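Local coordinates for iron-rich dpsA-homolog protein (Halobacterium salinarum, PDB 1TJO), which stores iron as a ferric mineral inside a hollow dodecamer, oxidising ferrous ions with hydrogen peroxide and so protecting DNA from oxidative damage, at the interface of chains A and B. Sequence-based numbering; all coordinates share one arbitrary frame. Chains: chain A/B, Iron-rich dpsA-homolog protein.

The interface of chains A and B. Residues chain A 9-11, 91-94, 98; chain B 110-112.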
loop_
_atom_site.group_PDB
_atom_site.type_symbol
_atom_site.label_atom_id
_atom_site.label_comp_id
_atom_site.label_asym_id
_atom_site.label_seq_id
_atom_site.Cartn_x
_atom_site.Cartn_y
_atom_site.Cartn_z
ATOM N N ALA A 9 -22.370 -23.604 27.988
ATOM C CA ALA A 9 -23.357 -24.017 27.024
ATOM C C ALA A 9 -23.104 -25.496 26.732
ATOM O O ALA A 9 -21.974 -25.978 26.733
ATOM C CB ALA A 9 -23.289 -23.170 25.710
ATOM N N THR A 10 -24.182 -26.233 26.513
ATOM C CA THR A 10 -24.081 -27.648 26.232
ATOM C C THR A 10 -24.179 -27.904 24.743
ATOM O O THR A 10 -25.081 -27.393 24.075
ATOM C CB THR A 10 -25.256 -28.350 26.960
ATOM O OG1 THR A 10 -25.078 -28.185 28.369
ATOM C CG2 THR A 10 -25.230 -29.830 26.691
ATOM N N ALA A 11 -23.284 -28.712 24.212
ATOM C CA ALA A 11 -23.308 -29.042 22.792
ATOM C C ALA A 11 -24.691 -29.528 22.398
ATOM O O ALA A 11 -25.323 -30.302 23.149
ATOM C CB ALA A 11 -22.318 -30.118 22.503
ATOM N N VAL A 91 -24.041 -24.205 19.497
ATOM C CA VAL A 91 -22.659 -24.569 19.746
ATOM C C VAL A 91 -22.012 -25.168 18.502
ATOM O O VAL A 91 -22.336 -26.259 18.075
ATOM C CB VAL A 91 -22.584 -25.600 20.922
ATOM C CG1 VAL A 91 -21.178 -26.036 21.176
ATOM C CG2 VAL A 91 -23.160 -25.015 22.166
ATOM N N PRO A 92 -21.103 -24.449 17.867
ATOM C CA PRO A 92 -20.509 -24.965 16.643
ATOM C C PRO A 92 -19.648 -26.183 16.901
ATOM O O PRO A 92 -18.917 -26.252 17.895
ATOM C CB PRO A 92 -19.687 -23.813 16.131
ATOM C CG PRO A 92 -19.461 -22.952 17.305
ATOM C CD PRO A 92 -20.590 -23.123 18.238
ATOM N N HIS A 93 -19.687 -27.156 16.006
ATOM C CA HIS A 93 -18.830 -28.343 16.191
ATOM C C HIS A 93 -17.385 -27.848 16.188
ATOM O O HIS A 93 -17.060 -26.987 15.356
ATOM C CB HIS A 93 -19.007 -29.355 15.073
ATOM C CG HIS A 93 -20.391 -29.914 14.938
ATOM N ND1 HIS A 93 -21.161 -30.338 16.008
ATOM C CD2 HIS A 93 -21.154 -30.090 13.833
ATOM C CE1 HIS A 93 -22.326 -30.779 15.553
ATOM N NE2 HIS A 93 -22.350 -30.632 14.239
ATOM N N ALA A 94 -16.527 -28.390 17.071
ATOM C CA ALA A 94 -15.220 -27.810 17.271
ATOM C C ALA A 94 -14.049 -28.754 17.129
ATOM O O ALA A 94 -13.099 -28.454 16.388
ATOM C CB ALA A 94 -15.189 -27.107 18.613
ATOM N N THR A 98 -14.937 -34.517 16.323
ATOM C CA THR A 98 -16.308 -34.114 16.147
ATOM C C THR A 98 -16.656 -33.661 14.750
ATOM O O THR A 98 -17.625 -34.070 14.199
ATOM C CB THR A 98 -16.647 -32.983 17.119
ATOM O OG1 THR A 98 -16.565 -33.487 18.459
ATOM C CG2 THR A 98 -18.082 -32.558 16.961
ATOM N N GLU B 110 -17.142 -31.291 23.740
ATOM C CA GLU B 110 -17.870 -30.322 22.909
ATOM C C GLU B 110 -18.712 -29.286 23.646
ATOM O O GLU B 110 -19.264 -28.368 23.001
ATOM C CB GLU B 110 -18.720 -31.015 21.877
ATOM C CG GLU B 110 -17.890 -31.633 20.784
ATOM C CD GLU B 110 -17.135 -30.604 19.964
ATOM O OE1 GLU B 110 -15.882 -30.641 19.998
ATOM O OE2 GLU B 110 -17.792 -29.761 19.308
ATOM N N ASP B 111 -18.809 -29.390 24.974
ATOM C CA ASP B 111 -19.446 -28.308 25.705
ATOM C C ASP B 111 -18.527 -27.062 25.672
ATOM O O ASP B 111 -17.327 -27.148 25.430
ATOM C CB ASP B 111 -19.747 -28.696 27.140
ATOM C CG ASP B 111 -20.836 -29.722 27.246
ATOM O OD1 ASP B 111 -21.568 -29.997 26.277
ATOM O OD2 ASP B 111 -21.028 -30.306 28.332
ATOM N N VAL B 112 -19.147 -25.915 25.891
ATOM C CA VAL B 112 -18.481 -24.625 25.940
ATOM C C VAL B 112 -18.285 -24.272 27.374
ATOM O O VAL B 112 -19.261 -24.281 28.144
ATOM C CB VAL B 112 -19.343 -23.545 25.286
ATOM C CG1 VAL B 112 -18.704 -22.139 25.420
ATOM C CG2 VAL B 112 -19.600 -23.880 23.864
HETATM O O HOH W 1 -20.571 -30.294 18.775
#
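B:Glu110 reaches across the two-fold interface into the loop of chain A that leads to helix 96-102, and its carboxylate ends against A:Ala94 and A:Thr98. OE2 accepts the backbone N-H of A:Ala94, 2.9 Å from N; the donor meets its syn side, 19° out of the carboxylate plane, and the bond is noticeably bent (141° at the hydrogen). The chain bends at chi2 (-64°), which turns the carboxylate toward this amide. A:Thr98 meets the same carboxylate tip to tip, roughly at right angles to the A:Ala94 amide: its methyl CG2 lies 3.7 Å from CD of B:Glu110, and its hydroxyl OG1 also lies close to CG and CD. This end is closely packed, and B:Glu110 loses 87 Å² of surface to chain A. Replacing B:Glu110 with an alanine would probably leave the A:Ala94 amide without its carboxylate mate and open a gap beside A:Thr98.

By contrast, the A:His93 side of the carboxylate is met by a bound water. Water 1 sits in plane at the edge of the A:His93 ring, 2.8 Å from ND1, and also bonds OE2 of B:Glu110. A:His93 and B:Glu110 are thus linked through water 1, not by direct contact of their polar atoms; ND1 of A:His93 and OE2 of B:Glu110 are 4.8 Å apart.

Farther along, the N-terminal segment of chain A pairs with chain B in an antiparallel beta bridge. The amide N of B:Val112 lies 3.0 Å from O of A:Ala9, and the return bond runs from A:Ala9 N to B:Val112 O. B:Asp111 extends the pairing: OD1 takes the A:Ala11 amide N at 3.0 Å in a nearly straight bond, on its anti side but well out of the carboxylate plane, while the side chain lies alongside A:Thr10. Direct packing resumes here: CG1 of A:Val91, swung anti to the backbone N, is carried toward chain B and lies 3.8 Å from CG2 of B:Val112, the two side chains passing antiparallel. A:Ala9 CB also packs on B:Val112, and A:Ala11 CB on B:Glu110 CB. Together with its symmetry twin, the patch ties the N-terminal tail and the loop before helix 96-102 to the neighbouring subunit, probably helping to hold the two-fold contact within the iron-storing dodecamer.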